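Local coordinates for protein Diedel (Drosophila melanogaster, PDB 3ZZO) that acts as a secreted cytokine that promotes survival of Sindbis virus infection by suppressing the immune deficiency pathway and limits intestinal stem cell proliferation after bacterial infection, at residues 65-68 with 73-76. Sequence-based numbering, arbitrary orientation.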
loop_
_atom_site.group_PDB
_atom_site.type_symbol
_atom_site.label_atom_id
_atom_site.label_comp_id
_atom_site.label_asym_id
_atom_site.label_seq_id
_atom_site.Cartn_x
_atom_site.Cartn_y
_atom_site.Cartn_z
ATOM N N SER A 65 6.609 3.780 -7.748
ATOM C CA SER A 65 7.625 2.725 -7.815
ATOM C C SER A 65 8.185 2.393 -6.447
ATOM O O SER A 65 8.214 3.207 -5.551
ATOM C CB SER A 65 8.764 3.161 -8.758
ATOM O OG SER A 65 9.434 4.312 -8.232
ATOM N N GLY A 66 8.687 1.169 -6.341
ATOM C CA GLY A 66 9.335 0.702 -5.130
ATOM C C GLY A 66 9.109 -0.770 -4.913
ATOM O O GLY A 66 8.668 -1.479 -5.812
ATOM N N ASP A 67 9.371 -1.239 -3.701
ATOM C CA ASP A 67 9.299 -2.672 -3.408
ATOM C C ASP A 67 8.165 -3.046 -2.452
ATOM O O ASP A 67 8.281 -4.015 -1.693
ATOM C CB ASP A 67 10.645 -3.293 -3.174
ATOM C CG ASP A 67 11.312 -2.773 -1.997
ATOM O OD1 ASP A 67 11.112 -1.594 -1.587
ATOM O OD2 ASP A 67 12.232 -3.469 -1.450
ATOM N N TRP A 68 7.044 -2.351 -2.563
ATOM C CA TRP A 68 5.769 -2.896 -2.092
ATOM C C TRP A 68 5.761 -3.025 -0.567
ATOM O O TRP A 68 6.188 -2.100 0.129
ATOM C CB TRP A 68 5.404 -4.196 -2.847
ATOM C CG TRP A 68 5.089 -3.937 -4.286
ATOM C CD1 TRP A 68 5.875 -4.177 -5.389
ATOM C CD2 TRP A 68 3.863 -3.419 -4.774
ATOM N NE1 TRP A 68 5.183 -3.816 -6.518
ATOM C CE2 TRP A 68 3.947 -3.340 -6.167
ATOM C CE3 TRP A 68 2.698 -2.962 -4.144
ATOM C CZ2 TRP A 68 2.901 -2.851 -6.950
ATOM C CZ3 TRP A 68 1.667 -2.456 -4.912
ATOM C CH2 TRP A 68 1.787 -2.386 -6.287
ATOM N N VAL A 73 7.356 -1.504 5.217
ATOM C CA VAL A 73 8.083 -1.777 6.450
ATOM C C VAL A 73 9.281 -0.828 6.575
ATOM O O VAL A 73 9.517 -0.242 7.620
ATOM C CB VAL A 73 8.535 -3.252 6.525
ATOM C CG1 VAL A 73 9.365 -3.499 7.778
ATOM C CG2 VAL A 73 7.323 -4.167 6.496
ATOM N N ARG A 74 10.044 -0.697 5.484
ATOM C CA ARG A 74 11.285 0.104 5.514
ATOM C C ARG A 74 11.003 1.542 5.884
ATOM O O ARG A 74 11.667 2.100 6.754
ATOM C CB ARG A 74 11.956 0.032 4.154
ATOM C CG ARG A 74 13.391 0.536 4.183
ATOM C CD ARG A 74 14.044 0.564 2.815
ATOM N NE ARG A 74 14.068 -0.759 2.214
ATOM C CZ ARG A 74 13.368 -1.166 1.180
ATOM N NH1 ARG A 74 12.597 -0.340 0.463
ATOM N NH2 ARG A 74 13.445 -2.430 0.815
ATOM N N ARG A 75 10.057 2.165 5.204
ATOM C CA ARG A 75 9.830 3.594 5.432
ATOM C C ARG A 75 9.202 3.893 6.786
ATOM O O ARG A 75 9.244 5.018 7.253
ATOM C CB ARG A 75 9.125 4.209 4.266
ATOM C CG ARG A 75 7.748 3.873 4.126
ATOM C CD ARG A 75 7.261 4.355 2.684
ATOM N NE ARG A 75 7.395 5.785 2.522
ATOM C CZ ARG A 75 7.697 6.405 1.345
ATOM N NH1 ARG A 75 7.884 5.766 0.184
ATOM N NH2 ARG A 75 7.828 7.695 1.362
ATOM N N ASN A 76 8.636 2.877 7.421
ATOM C CA ASN A 76 8.018 3.015 8.729
ATOM C C ASN A 76 8.829 2.322 9.809
ATOM O O ASN A 76 8.292 1.867 10.826
ATOM C CB ASN A 76 6.601 2.456 8.631
ATOM C CG ASN A 76 5.737 3.310 7.758
ATOM O OD1 ASN A 76 5.134 2.834 6.749
ATOM N ND2 ASN A 76 5.642 4.573 8.074
#
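Asp67 and Arg74 form a bidentate, end-on salt bridge on the surface of Diedel, a worked example of how a loop can be tied by one ion pair to the helix that follows it. The helix, 69-75, lies on the antiparallel sheet of the ferredoxin-like subdomain, and Trp68 stands at its N-cap. The backbones stay well apart, with 9.6 Å between Asp67 CA and Arg74 CA, and the two side chains span the gap. Arg74 leaves the helix with CG anti to the backbone N and runs extended to CD; the bend at chi3 (-59°) sets NH1 and NH2 end-on to the carboxylate. The two side chains cross at about a right angle, yet carboxylate and guanidinium lie within 10° of coplanar, so the two groups meet edge to edge in nearly one plane. The backbone N of Asp67 also donates to Glu71 OE1, a second tie between loop and helix. Val73 packs on Ile81 and Ile83 of strand 81-89. Each carboxylate oxygen offers its syn lone pair: Arg74 NH1 reaches Asp67 OD1 at 2.8 Å, and Arg74 NH2 reaches Asp67 OD2 at 2.8 Å, both hydrogen bonds nearly straight, with N-H...O angles of 170°.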